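Local coordinates for peptidoglycan glycosyltransferase (Eggerthella lenta, PDB 4MNR), which is a penicillin-binding protein that joins a domain related to the PBP dimerisation domain to a transpeptidase-family domain of the beta-lactamase clan, at residues 23-28 / 48-52; 270-274 / 339-343; 297-302 / 315-319; 330-335 / 371-375; 388-392 / 440-444. One frame throughout, in Å; residues are numbered along the deposited sequence. Where two conformers were deposited one is given.

Contact 1 of 5, residues 23-28 / 48-52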
loop_
_atom_site.group_PDB
_atom_site.type_symbol
_atom_site.label_atom_id
_atom_site.label_comp_id
_atom_site.label_asym_id
_atom_site.label_seq_id
_atom_site.Cartn_x
_atom_site.Cartn_y
_atom_site.Cartn_z
ATOM N N ALA A 23 -0.808 29.446 -21.138
ATOM C CA ALA A 23 0.019 29.444 -22.338
ATOM C C ALA A 23 1.088 30.534 -22.284
ATOM O O ALA A 23 2.158 30.398 -22.881
ATOM C CB ALA A 23 -0.851 29.614 -23.579
ATOM N N ARG A 24 0.794 31.604 -21.550
ATOM C CA ARG A 24 1.629 32.805 -21.568
ATOM C C ARG A 24 2.652 32.904 -20.433
ATOM O O ARG A 24 3.670 33.585 -20.570
ATOM C CB ARG A 24 0.748 34.054 -21.551
ATOM C CG ARG A 24 -0.261 34.145 -22.682
ATOM C CD ARG A 24 -0.644 35.600 -22.892
ATOM N NE ARG A 24 -1.906 35.767 -23.605
ATOM C CZ ARG A 24 -2.618 36.890 -23.586
ATOM N NH1 ARG A 24 -2.189 37.931 -22.885
ATOM N NH2 ARG A 24 -3.758 36.973 -24.257
ATOM N N SER A 25 2.381 32.243 -19.313
ATOM C CA SER A 25 3.233 32.370 -18.131
ATOM C C SER A 25 3.869 31.046 -17.714
ATOM O O SER A 25 3.372 29.973 -18.058
ATOM C CB SER A 25 2.440 32.976 -16.970
ATOM O OG SER A 25 1.129 32.441 -16.923
ATOM N N GLU A 26 4.971 31.127 -16.969
ATOM C CA GLU A 26 5.722 29.933 -16.592
ATOM C C GLU A 26 5.019 29.119 -15.514
ATOM O O GLU A 26 4.940 29.534 -14.359
ATOM C CB GLU A 26 7.133 30.290 -16.121
ATOM C CG GLU A 26 8.007 29.067 -15.870
ATOM C CD GLU A 26 9.279 29.389 -15.109
ATOM O OE1 GLU A 26 9.801 28.487 -14.417
ATOM O OE2 GLU A 26 9.757 30.539 -15.204
ATOM N N ARG A 27 4.507 27.958 -15.901
ATOM C CA ARG A 27 3.954 27.009 -14.943
ATOM C C ARG A 27 5.060 26.567 -13.980
ATOM O O ARG A 27 6.206 26.377 -14.391
ATOM C CB ARG A 27 3.379 25.814 -15.697
ATOM C CG ARG A 27 2.630 24.816 -14.843
ATOM C CD ARG A 27 1.999 23.768 -15.743
ATOM N NE ARG A 27 1.297 22.741 -14.985
ATOM C CZ ARG A 27 0.016 22.806 -14.635
ATOM N NH1 ARG A 27 -0.717 23.863 -14.964
ATOM N NH2 ARG A 27 -0.534 21.807 -13.952
ATOM N N GLY A 28 4.727 26.413 -12.701
ATOM C CA GLY A 28 5.720 26.041 -11.701
ATOM C C GLY A 28 6.329 24.658 -11.900
ATOM O O GLY A 28 5.783 23.832 -12.629
ATOM N N THR A 48 6.513 31.579 -26.074
ATOM C CA THR A 48 5.520 30.717 -25.445
ATOM C C THR A 48 6.220 29.746 -24.492
ATOM O O THR A 48 7.451 29.662 -24.480
ATOM C CB THR A 48 4.674 29.948 -26.497
ATOM O OG1 THR A 48 3.372 29.673 -25.967
ATOM C CG2 THR A 48 5.342 28.642 -26.905
ATOM N N TYR A 49 5.440 29.036 -23.682
ATOM C CA TYR A 49 5.993 28.047 -22.760
ATOM C C TYR A 49 5.530 26.633 -23.098
ATOM O O TYR A 49 4.381 26.418 -23.483
ATOM C CB TYR A 49 5.631 28.380 -21.310
ATOM C CG TYR A 49 6.463 29.487 -20.706
ATOM C CD1 TYR A 49 7.639 29.205 -20.020
ATOM C CD2 TYR A 49 6.074 30.814 -20.821
ATOM C CE1 TYR A 49 8.400 30.216 -19.463
ATOM C CE2 TYR A 49 6.828 31.830 -20.271
ATOM C CZ TYR A 49 7.989 31.530 -19.596
ATOM O OH TYR A 49 8.738 32.551 -19.051
ATOM N N GLU A 50 6.438 25.673 -22.947
ATOM C CA GLU A 50 6.122 24.272 -23.182
ATOM C C GLU A 50 6.557 23.455 -21.973
ATOM O O GLU A 50 7.581 23.750 -21.350
ATOM C CB GLU A 50 6.828 23.765 -24.442
ATOM C CG GLU A 50 5.988 22.827 -25.304
ATOM C CD GLU A 50 5.390 23.521 -26.519
ATOM O OE1 GLU A 50 4.530 24.411 -26.344
ATOM O OE2 GLU A 50 5.786 23.173 -27.652
ATOM N N ARG A 51 5.775 22.435 -21.645
ATOM C CA ARG A 51 6.041 21.600 -20.478
ATOM C C ARG A 51 7.099 20.550 -20.810
ATOM O O ARG A 51 7.023 19.893 -21.845
ATOM C CB ARG A 51 4.746 20.919 -20.034
ATOM C CG ARG A 51 4.720 20.469 -18.599
ATOM C CD ARG A 51 4.851 21.644 -17.640
ATOM N NE ARG A 51 4.571 21.250 -16.261
ATOM C CZ ARG A 51 4.980 21.940 -15.200
ATOM N NH1 ARG A 51 5.694 23.046 -15.372
ATOM N NH2 ARG A 51 4.684 21.520 -13.970
ATOM N N GLU A 52 8.097 20.415 -19.946
ATOM C CA GLU A 52 9.120 19.389 -20.107
ATOM C C GLU A 52 9.075 18.413 -18.938
ATOM O O GLU A 52 8.861 18.825 -17.796
ATOM C CB GLU A 52 10.511 20.015 -20.156
ATOM C CG GLU A 52 10.850 20.735 -21.435
ATOM C CD GLU A 52 12.328 21.076 -21.515
ATOM O OE1 GLU A 52 13.028 20.907 -20.490
ATOM O OE2 GLU A 52 12.787 21.506 -22.598
#
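Tyr49 and Arg51, on strand 49-52, meet the first modelled residues, 23-28, along the outermost strand of a six-stranded mixed sheet. Strand 49-52 lies within the sequence range of the penicillin-binding protein dimerisation family and pairs antiparallel with strand 37-43; residues 23-28 pass over it as an irregular loop, touching it mainly through side chains. The aromatic contact is a CH-pi one: Glu26 CB lies off-centre, 4.0 Å from the centroid of the Tyr49 ring, while Glu26 CA lies over the middle of the same face. Tyr49 puts its CG anti to the carbonyl carbon (chi1 -78°), which turns the ring toward the passing loop, and Arg24 O sits at its edge, 3.6 Å from Tyr49 CE2. Polar contact at the start of the modelled chain is thin. Thr48 OG1 gives a weak hydrogen bond to Ala23 O at 3.4 Å, and the backbone N of Tyr49 is buried with no partner in the model. Charge gathers at the other end, where the Arg27 and Arg51 guanidinium planes stand 90° apart and Arg27 NE comes within 3.7 Å of Arg51 NH2. Glu76 forms salt bridges to both arginines and probably offsets the repulsion, and Asn80 also holds Arg27. Over the centre of the Arg51 guanidinium lies Arg27 CD, 3.5 Å above its plane. End-on, Arg51 NH1 and NH2 both donate to Gly28 O, each at 2.9 Å, with that oxygen 6° out of the guanidinium plane.

Contact 2 of 5, residues 270-274 / 339-343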
loop_
_atom_site.group_PDB
_atom_site.type_symbol
_atom_site.label_atom_id
_atom_site.label_comp_id
_atom_site.label_asym_id
_atom_site.label_seq_id
_atom_site.Cartn_x
_atom_site.Cartn_y
_atom_site.Cartn_z
ATOM N N ILE A 270 -10.308 8.472 2.671
ATOM C CA ILE A 270 -9.067 9.081 3.106
ATOM C C ILE A 270 -8.655 10.131 2.094
ATOM O O ILE A 270 -8.588 9.864 0.898
ATOM C CB ILE A 270 -7.983 8.016 3.322
ATOM C CG1 ILE A 270 -8.296 7.247 4.613
ATOM C CG2 ILE A 270 -6.596 8.656 3.393
ATOM C CD1 ILE A 270 -7.794 5.819 4.632
ATOM N N ASP A 271 -8.416 11.341 2.587
ATOM C CA ASP A 271 -8.068 12.469 1.745
ATOM C C ASP A 271 -6.672 12.246 1.150
ATOM O O ASP A 271 -5.742 11.859 1.860
ATOM C CB ASP A 271 -8.093 13.728 2.611
ATOM C CG ASP A 271 -7.970 15.009 1.809
ATOM O OD1 ASP A 271 -8.380 15.040 0.629
ATOM O OD2 ASP A 271 -7.472 15.998 2.381
ATOM N N PHE A 272 -6.531 12.476 -0.152
ATOM C CA PHE A 272 -5.238 12.297 -0.819
ATOM C C PHE A 272 -5.268 13.089 -2.126
ATOM O O PHE A 272 -6.326 13.217 -2.748
ATOM C CB PHE A 272 -4.956 10.794 -1.049
ATOM C CG PHE A 272 -3.503 10.473 -1.284
ATOM C CD1 PHE A 272 -2.557 10.688 -0.283
ATOM C CD2 PHE A 272 -3.080 9.947 -2.495
ATOM C CE1 PHE A 272 -1.227 10.407 -0.496
ATOM C CE2 PHE A 272 -1.747 9.658 -2.706
ATOM C CZ PHE A 272 -0.818 9.886 -1.717
ATOM N N PRO A 273 -4.121 13.663 -2.533
ATOM C CA PRO A 273 -4.140 14.483 -3.752
ATOM C C PRO A 273 -4.380 13.673 -5.024
ATOM O O PRO A 273 -4.859 14.222 -6.011
ATOM C CB PRO A 273 -2.749 15.132 -3.771
ATOM C CG PRO A 273 -1.908 14.278 -2.884
ATOM C CD PRO A 273 -2.842 13.785 -1.812
ATOM N N LEU A 274 -4.060 12.386 -4.999
ATOM C CA LEU A 274 -4.338 11.522 -6.135
ATOM C C LEU A 274 -5.596 10.724 -5.832
ATOM O O LEU A 274 -5.881 10.434 -4.672
ATOM C CB LEU A 274 -3.173 10.570 -6.367
ATOM C CG LEU A 274 -1.778 11.208 -6.382
ATOM C CD1 LEU A 274 -0.733 10.151 -6.655
ATOM C CD2 LEU A 274 -1.704 12.350 -7.395
ATOM N N GLN A 339 -1.565 10.802 8.672
ATOM C CA GLN A 339 -2.170 11.107 7.373
ATOM C C GLN A 339 -1.102 11.013 6.272
ATOM O O GLN A 339 -0.085 11.695 6.342
ATOM C CB GLN A 339 -2.760 12.520 7.418
ATOM C CG GLN A 339 -3.130 13.080 6.076
ATOM C CD GLN A 339 -4.284 12.322 5.442
ATOM O OE1 GLN A 339 -5.279 12.027 6.101
ATOM N NE2 GLN A 339 -4.149 11.993 4.165
ATOM N N PRO A 340 -1.320 10.156 5.258
ATOM C CA PRO A 340 -0.322 10.078 4.178
ATOM C C PRO A 340 -0.258 11.397 3.415
ATOM O O PRO A 340 -1.300 11.997 3.165
ATOM C CB PRO A 340 -0.868 8.975 3.269
ATOM C CG PRO A 340 -2.328 8.851 3.634
ATOM C CD PRO A 340 -2.398 9.164 5.094
ATOM N N TYR A 341 0.940 11.849 3.067
ATOM C CA TYR A 341 1.049 13.043 2.240
ATOM C C TYR A 341 2.209 12.969 1.258
ATOM O O TYR A 341 3.185 12.249 1.486
ATOM C CB TYR A 341 1.130 14.315 3.087
ATOM C CG TYR A 341 2.400 14.520 3.880
ATOM C CD1 TYR A 341 2.602 13.861 5.082
ATOM C CD2 TYR A 341 3.377 15.408 3.444
ATOM C CE1 TYR A 341 3.740 14.051 5.826
ATOM C CE2 TYR A 341 4.524 15.619 4.189
ATOM C CZ TYR A 341 4.700 14.935 5.377
ATOM O OH TYR A 341 5.832 15.138 6.126
ATOM N N LEU A 342 2.078 13.739 0.182
ATOM C CA LEU A 342 2.965 13.659 -0.960
ATOM C C LEU A 342 3.643 15.000 -1.247
ATOM O O LEU A 342 4.665 15.047 -1.920
ATOM C CB LEU A 342 2.127 13.230 -2.167
ATOM C CG LEU A 342 2.709 12.534 -3.382
ATOM C CD1 LEU A 342 3.776 11.533 -2.991
ATOM C CD2 LEU A 342 1.559 11.845 -4.122
ATOM N N VAL A 343 3.060 16.099 -0.760
ATOM C CA VAL A 343 3.638 17.428 -0.999
ATOM C C VAL A 343 4.247 17.994 0.263
ATOM O O VAL A 343 3.544 18.182 1.255
ATOM C CB VAL A 343 2.601 18.425 -1.576
ATOM C CG1 VAL A 343 3.199 19.851 -1.667
ATOM C CG2 VAL A 343 2.144 17.938 -2.933
HETATM O O HOH W 1 -7.816 11.662 5.360
#
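Gln339 reaches Asp271 in two ways, one direct and one through water. Its NE2 gives a weak, bent hydrogen bond to Asp271 O at 2.8 Å (129° at the hydrogen), and water 1 donates to Gln339 OE1 while accepting from Asp271 N. Both ends of the amide are thus tied to the backbone of a single residue. Beside this polar pair, the Phe272 ring turns its edge to Pro340 O and sets CE1 4.0 Å from Pro340 CB. Leu342 CD2 touches both Phe272 CZ (3.9 Å) and Leu274 CD1 (3.8 Å), and Pro273 CG rests against Leu342 CB at 4.2 Å. The two irregular segments run almost parallel, their end-to-end directions 5° apart. Both belong to the transpeptidase-family part of the sequence, and 339-343 leads from strand 336-338 into strand 343-347 of the six-stranded mixed sheet that also holds strand 49-52. What positions the amide is a second bond of Gln339 NE2, to Pro340 O at 3.0 Å, in the carbonyl plane on a lone pair; a bend at chi2 (67°) folds the chain back to make it possible. Pro273 CD covers one face of the Phe272 ring, 3.4 Å above its plane. Farther out, Ile142 and Met145 of strand 142-148 support Phe272, Met145 also touches Leu274, and Leu322 and Met326 of helix 321-332 pack against Pro340.

Contact 3 of 5, residues 297-302 / 315-319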
loop_
_atom_site.group_PDB
_atom_site.type_symbol
_atom_site.label_atom_id
_atom_site.label_comp_id
_atom_site.label_asym_id
_atom_site.label_seq_id
_atom_site.Cartn_x
_atom_site.Cartn_y
_atom_site.Cartn_z
ATOM N N ALA A 297 -12.589 -13.609 5.243
ATOM C CA ALA A 297 -12.250 -12.193 5.409
ATOM C C ALA A 297 -11.145 -12.032 6.445
ATOM O O ALA A 297 -10.240 -11.201 6.285
ATOM C CB ALA A 297 -13.482 -11.380 5.817
ATOM N N ALA A 298 -11.211 -12.827 7.509
ATOM C CA ALA A 298 -10.181 -12.757 8.552
ATOM C C ALA A 298 -8.824 -13.145 7.996
ATOM O O ALA A 298 -7.782 -12.699 8.496
ATOM C CB ALA A 298 -10.548 -13.643 9.739
ATOM N N ALA A 299 -8.829 -13.963 6.949
ATOM C CA ALA A 299 -7.592 -14.379 6.299
ATOM C C ALA A 299 -7.246 -13.495 5.111
ATOM O O ALA A 299 -6.303 -13.782 4.365
ATOM C CB ALA A 299 -7.693 -15.822 5.850
ATOM N N GLY A 300 -8.007 -12.430 4.913
ATOM C CA GLY A 300 -7.677 -11.478 3.870
ATOM C C GLY A 300 -8.272 -11.714 2.489
ATOM O O GLY A 300 -7.898 -11.021 1.539
ATOM N N GLU A 301 -9.188 -12.678 2.351
ATOM C CA GLU A 301 -9.781 -12.948 1.048
ATOM C C GLU A 301 -11.229 -12.469 0.977
ATOM O O GLU A 301 -12.056 -12.848 1.807
ATOM C CB GLU A 301 -9.717 -14.444 0.719
ATOM C CG GLU A 301 -8.299 -14.951 0.434
ATOM C CD GLU A 301 -7.727 -14.437 -0.884
ATOM O OE1 GLU A 301 -8.458 -13.788 -1.668
ATOM O OE2 GLU A 301 -6.536 -14.695 -1.138
ATOM N N PRO A 302 -11.538 -11.618 -0.010
ATOM C CA PRO A 302 -12.898 -11.106 -0.194
ATOM C C PRO A 302 -13.769 -12.050 -1.013
ATOM O O PRO A 302 -13.843 -11.913 -2.236
ATOM C CB PRO A 302 -12.672 -9.798 -0.950
ATOM C CG PRO A 302 -11.405 -10.047 -1.754
ATOM C CD PRO A 302 -10.556 -10.953 -0.887
ATOM N N ALA A 315 -17.908 -6.844 -1.033
ATOM C CA ALA A 315 -17.024 -7.903 -0.574
ATOM C C ALA A 315 -15.793 -7.247 0.028
ATOM O O ALA A 315 -15.435 -6.124 -0.332
ATOM C CB ALA A 315 -16.624 -8.805 -1.742
ATOM N N GLY A 316 -15.125 -7.934 0.937
ATOM C CA GLY A 316 -13.898 -7.376 1.465
ATOM C C GLY A 316 -13.167 -8.417 2.264
ATOM O O GLY A 316 -13.726 -9.475 2.545
ATOM N N PRO A 317 -11.935 -8.111 2.666
ATOM C CA PRO A 317 -11.302 -6.803 2.433
ATOM C C PRO A 317 -10.813 -6.562 1.006
ATOM O O PRO A 317 -10.348 -7.486 0.332
ATOM C CB PRO A 317 -10.096 -6.840 3.364
ATOM C CG PRO A 317 -9.762 -8.316 3.478
ATOM C CD PRO A 317 -11.087 -9.004 3.483
ATOM N N GLN A 318 -10.945 -5.319 0.554
ATOM C CA GLN A 318 -10.304 -4.875 -0.680
ATOM C C GLN A 318 -9.572 -3.604 -0.303
ATOM O O GLN A 318 -10.148 -2.712 0.322
ATOM C CB GLN A 318 -11.331 -4.546 -1.750
ATOM C CG GLN A 318 -12.261 -5.692 -2.075
ATOM C CD GLN A 318 -13.240 -5.327 -3.165
ATOM O OE1 GLN A 318 -14.455 -5.349 -2.964
ATOM N NE2 GLN A 318 -12.717 -4.986 -4.332
ATOM N N ALA A 319 -8.311 -3.505 -0.692
ATOM C CA ALA A 319 -7.514 -2.391 -0.214
ATOM C C ALA A 319 -6.641 -1.832 -1.314
ATOM O O ALA A 319 -6.238 -2.559 -2.226
ATOM C CB ALA A 319 -6.635 -2.840 0.945
#
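Pro302 and Gly316 bring their backbones together, CA to CA 4.2 Å, and Pro302 CA makes a CA-H...O contact with Gly316 O at 3.3 Å, the angle at the hydrogen being 142°. Around it the two proline rings pack on backbone and alanines. The Pro302 ring lies along the backbone of Gly316 and Pro317, with CG 3.5 Å from Pro317 O; that carbonyl oxygen is buried with no partner in the model. Pro302 CB also meets Ala315 CB at 4.2 Å. From the facing segment the Pro317 ring fits against the turn that ends helix 291-298. This turn is a Schellman motif with Gly300 as its C-prime residue at positive phi (90°): Glu301 N bonds back to Trp296 O, and Gly300 N to Ala297 O at 2.9 Å. Gly300, with no side chain, lets Pro317 CG come to 3.8 Å from its CA. Pro317 CD meanwhile comes to 3.7 Å from Ala297 O. A cis peptide joins Gly316 to Pro317 in this loop before helix 321-332, within the transpeptidase-family domain. Outside the pair, Pro183, Phe187 and Phe266 pack on the Pro317 ring, Leu257 of helix 242-263 backs Ala297, and Ala182 touches Pro302.

Contact 4 of 5, residues 330-335 / 371-375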
loop_
_atom_site.group_PDB
_atom_site.type_symbol
_atom_site.label_atom_id
_atom_site.label_comp_id
_atom_site.label_asym_id
_atom_site.label_seq_id
_atom_site.Cartn_x
_atom_site.Cartn_y
_atom_site.Cartn_z
ATOM N N ALA A 330 0.777 1.749 11.096
ATOM C CA ALA A 330 0.118 1.646 12.399
ATOM C C ALA A 330 0.946 0.776 13.324
ATOM O O ALA A 330 1.160 1.100 14.485
ATOM C CB ALA A 330 -1.276 1.058 12.253
ATOM N N ILE A 331 1.418 -0.348 12.801
ATOM C CA ILE A 331 2.214 -1.260 13.611
ATOM C C ILE A 331 3.580 -0.655 13.947
ATOM O O ILE A 331 4.074 -0.793 15.071
ATOM C CB ILE A 331 2.339 -2.631 12.921
ATOM C CG1 ILE A 331 0.934 -3.217 12.689
ATOM C CG2 ILE A 331 3.190 -3.580 13.752
ATOM C CD1 ILE A 331 0.066 -3.272 13.945
ATOM N N ALA A 332 4.165 0.057 12.986
ATOM C CA ALA A 332 5.454 0.705 13.165
ATOM C C ALA A 332 5.432 1.892 14.146
ATOM O O ALA A 332 6.390 2.118 14.882
ATOM C CB ALA A 332 5.992 1.150 11.800
ATOM N N ASN A 333 4.327 2.632 14.163
ATOM C CA ASN A 333 4.256 3.918 14.856
ATOM C C ASN A 333 3.370 3.862 16.092
ATOM O O ASN A 333 2.548 4.746 16.303
ATOM C CB ASN A 333 3.728 4.981 13.880
ATOM C CG ASN A 333 3.919 6.406 14.371
ATOM O OD1 ASN A 333 4.956 6.761 14.944
ATOM N ND2 ASN A 333 2.922 7.239 14.126
ATOM N N ASP A 334 3.534 2.812 16.902
ATOM C CA ASP A 334 2.857 2.739 18.199
ATOM C C ASP A 334 1.327 2.792 18.074
ATOM O O ASP A 334 0.635 3.303 18.965
ATOM C CB ASP A 334 3.357 3.850 19.144
ATOM C CG ASP A 334 4.845 3.743 19.438
ATOM O OD1 ASP A 334 5.379 2.610 19.440
ATOM O OD2 ASP A 334 5.486 4.797 19.665
ATOM N N GLY A 335 0.814 2.283 16.957
ATOM C CA GLY A 335 -0.619 2.136 16.773
ATOM C C GLY A 335 -1.268 3.282 16.019
ATOM O O GLY A 335 -2.449 3.212 15.673
ATOM N N ALA A 371 0.372 -2.634 19.259
ATOM C CA ALA A 371 1.252 -2.466 18.105
ATOM C C ALA A 371 2.586 -3.165 18.348
ATOM O O ALA A 371 3.109 -3.832 17.468
ATOM C CB ALA A 371 1.495 -0.985 17.820
ATOM N N GLY A 372 3.129 -3.002 19.552
ATOM C CA GLY A 372 4.404 -3.607 19.886
ATOM C C GLY A 372 4.333 -5.123 19.895
ATOM O O GLY A 372 5.280 -5.792 19.485
ATOM N N ARG A 373 3.211 -5.672 20.356
ATOM C CA ARG A 373 3.071 -7.124 20.413
ATOM C C ARG A 373 2.975 -7.672 19.011
ATOM O O ARG A 373 3.524 -8.734 18.707
ATOM C CB ARG A 373 1.821 -7.531 21.202
ATOM C CG ARG A 373 1.940 -7.300 22.698
ATOM C CD ARG A 373 0.578 -7.380 23.358
ATOM N NE ARG A 373 0.064 -8.748 23.364
ATOM C CZ ARG A 373 -1.175 -9.074 23.722
ATOM N NH1 ARG A 373 -2.042 -8.128 24.076
ATOM N NH2 ARG A 373 -1.543 -10.345 23.726
ATOM N N VAL A 374 2.264 -6.951 18.149
ATOM C CA VAL A 374 2.146 -7.374 16.749
ATOM C C VAL A 374 3.500 -7.284 16.046
ATOM O O VAL A 374 3.869 -8.178 15.294
ATOM C CB VAL A 374 1.107 -6.535 16.002
ATOM C CG1 VAL A 374 1.121 -6.852 14.484
ATOM C CG2 VAL A 374 -0.270 -6.777 16.604
ATOM N N ARG A 375 4.234 -6.203 16.303
ATOM C CA ARG A 375 5.545 -6.021 15.689
ATOM C C ARG A 375 6.481 -7.176 16.061
ATOM O O ARG A 375 7.238 -7.667 15.227
ATOM C CB ARG A 375 6.138 -4.663 16.088
ATOM C CG ARG A 375 7.170 -4.119 15.116
ATOM C CD ARG A 375 7.343 -2.606 15.285
ATOM N NE ARG A 375 7.824 -2.267 16.622
ATOM C CZ ARG A 375 7.095 -1.660 17.555
ATOM N NH1 ARG A 375 7.624 -1.412 18.744
ATOM N NH2 ARG A 375 5.838 -1.302 17.300
HETATM O O HOH W 2 4.783 -0.009 19.764
#
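Ile331 turns its CG2 anti to the backbone N and its CG1 beside it (chi1 -58°), and the two branches address different parts of the facing helix. CG2 rests 3.7 Å from Ala371 O and also touches Arg375 CB, while CD1, at the end of the other branch, meets Val374 CG1 at 3.8 Å, the side chains crossing at about a right angle. Arg375 extends to CD and then bends at chi3 (62°), bringing its guanidinium round to the end of helix 321-332. There, in the conformer described, one of two deposited, NH2 donates to Ile331 O at 2.9 Å, nearly in line with the C=O bond, and the oxygen lies close to the guanidinium plane. The contact packs the C-terminal turn of helix 321-332 on the first part of helix 368-384 in the transpeptidase-family domain. Ala371 CB packs on the loop just after the first helix, 3.4 Å from Gly335 N, whose bond to Ala330 O ties that loop back to the helix. Asp334 OD1 stands well out of the guanidinium plane, 4.5 Å from Arg375 NH2, too far for a salt bridge; in this conformer water 2 links them, donating to OD1 and accepting from NH2. Met417 of strand 409-418 lies against Ile331, Ala332 and Arg375.

Contact 5 of 5, residues 388-392 / 440-444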
loop_
_atom_site.group_PDB
_atom_site.type_symbol
_atom_site.label_atom_id
_atom_site.label_comp_id
_atom_site.label_asym_id
_atom_site.label_seq_id
_atom_site.Cartn_x
_atom_site.Cartn_y
_atom_site.Cartn_z
ATOM N N THR A 388 11.468 -14.947 5.343
ATOM C CA THR A 388 12.935 -14.929 5.490
ATOM C C THR A 388 13.683 -14.178 4.381
ATOM O O THR A 388 14.777 -13.655 4.618
ATOM C CB THR A 388 13.535 -16.347 5.644
ATOM O OG1 THR A 388 13.169 -17.157 4.518
ATOM C CG2 THR A 388 13.040 -16.998 6.942
ATOM N N ALA A 389 13.098 -14.115 3.185
ATOM C CA ALA A 389 13.714 -13.395 2.070
ATOM C C ALA A 389 13.798 -11.887 2.302
ATOM O O ALA A 389 14.521 -11.189 1.582
ATOM C CB ALA A 389 12.977 -13.681 0.754
ATOM N N ALA A 390 13.069 -11.384 3.292
ATOM C CA ALA A 390 13.103 -9.953 3.591
ATOM C C ALA A 390 14.234 -9.564 4.536
ATOM O O ALA A 390 14.455 -8.373 4.789
ATOM C CB ALA A 390 11.749 -9.483 4.168
ATOM N N ALA A 391 14.958 -10.548 5.059
ATOM C CA ALA A 391 16.017 -10.238 6.020
ATOM C C ALA A 391 17.118 -9.394 5.394
ATOM O O ALA A 391 17.442 -9.554 4.217
ATOM C CB ALA A 391 16.598 -11.505 6.611
ATOM N N ILE A 392 17.670 -8.486 6.191
ATOM C CA ILE A 392 18.760 -7.622 5.761
ATOM C C ILE A 392 19.879 -7.705 6.786
ATOM O O ILE A 392 19.659 -7.450 7.971
ATOM C CB ILE A 392 18.288 -6.148 5.649
ATOM C CG1 ILE A 392 17.229 -6.005 4.561
ATOM C CG2 ILE A 392 19.459 -5.232 5.324
ATOM C CD1 ILE A 392 16.486 -4.670 4.571
ATOM N N THR A 440 8.039 -10.543 -1.285
ATOM C CA THR A 440 8.948 -10.438 -0.155
ATOM C C THR A 440 10.382 -10.236 -0.627
ATOM O O THR A 440 11.119 -9.427 -0.067
ATOM C CB THR A 440 8.866 -11.707 0.685
ATOM O OG1 THR A 440 7.502 -11.892 1.088
ATOM C CG2 THR A 440 9.774 -11.599 1.920
ATOM N N ALA A 441 10.767 -10.977 -1.660
ATOM C CA ALA A 441 12.115 -10.875 -2.207
ATOM C C ALA A 441 12.368 -9.487 -2.796
ATOM O O ALA A 441 13.452 -8.914 -2.633
ATOM C CB ALA A 441 12.338 -11.948 -3.263
ATOM N N LYS A 442 11.378 -8.939 -3.490
ATOM C CA LYS A 442 11.549 -7.610 -4.063
ATOM C C LYS A 442 11.523 -6.511 -2.998
ATOM O O LYS A 442 12.236 -5.518 -3.118
ATOM C CB LYS A 442 10.491 -7.333 -5.128
ATOM C CG LYS A 442 10.628 -8.215 -6.356
ATOM C CD LYS A 442 11.997 -8.099 -6.988
ATOM C CE LYS A 442 12.034 -8.798 -8.332
ATOM N NZ LYS A 442 13.409 -8.782 -8.895
ATOM N N ALA A 443 10.698 -6.687 -1.968
ATOM C CA ALA A 443 10.634 -5.727 -0.874
ATOM C C ALA A 443 11.993 -5.596 -0.203
ATOM O O ALA A 443 12.337 -4.521 0.281
ATOM C CB ALA A 443 9.600 -6.150 0.149
ATOM N N GLN A 444 12.753 -6.690 -0.158
ATOM C CA GLN A 444 14.048 -6.666 0.517
ATOM C C GLN A 444 14.937 -5.580 -0.080
ATOM O O GLN A 444 15.577 -4.812 0.651
ATOM C CB GLN A 444 14.745 -8.030 0.422
ATOM C CG GLN A 444 15.889 -8.225 1.420
ATOM C CD GLN A 444 17.249 -7.853 0.865
ATOM O OE1 GLN A 444 17.370 -7.364 -0.258
ATOM N NE2 GLN A 444 18.292 -8.095 1.659
#
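Gln444 reaches from helix 438-453, the last helix of the chain, to the loop that begins with the 3-10 turn 388-390 and leads into strand 398-406. In the transpeptidase-family domain this helix packs on the five-stranded antiparallel sheet. The glutamine starts with CG beside its own carbonyl carbon (chi1 -163°) and then bends sharply at chi2 (-93°), so its aliphatic part runs across the turn before the amide meets the chain beyond it. CG lies 3.3 Å from Ala389 O and also approaches Ala391 O. Ile392, crossing the glutamine obliquely, places CG1 3.7 Å from Gln444 NE2; Ile392 also touches Leu447 and Leu451 of the same helix. One turn earlier, Thr440 directs its methyl rather than its hydroxyl at the loop: CG2, anti to the backbone N, meets Ala390 CB at 3.7 Å and Ala389 CB at 4.0 Å. Ala389 CB also touches Ala441 CA. Phe414 of strand 409-418 touches both Ala390 and Thr440, joining helix, turn and sheet. The polar tie is a single one: Gln444 NE2 donates to Ala391 O at 3.1 Å, almost straight at 166°, with the oxygen in the amide plane.

In the fold
From the N terminus, contact 1 closes first, fastening the start of the modelled chain over edge strand 49-52; its centre lies about 34 Å from the centre of the chain. The other four belong to the transpeptidase-family part of the sequence. Contact 2 closes a long loop by bringing 270-274 beside 339-343, and contact 3, a short closure at the end of helix 291-298, falls wholly within that loop. Segment 330-335 also lies within the loop of contact 2 and its partner 371-375 beyond it, so contact 4 crosses contact 2 and joins helices 321-332 and 368-384. Contact 5 follows in series, tying the loop before strand 398-406 to C-terminal helix 438-453.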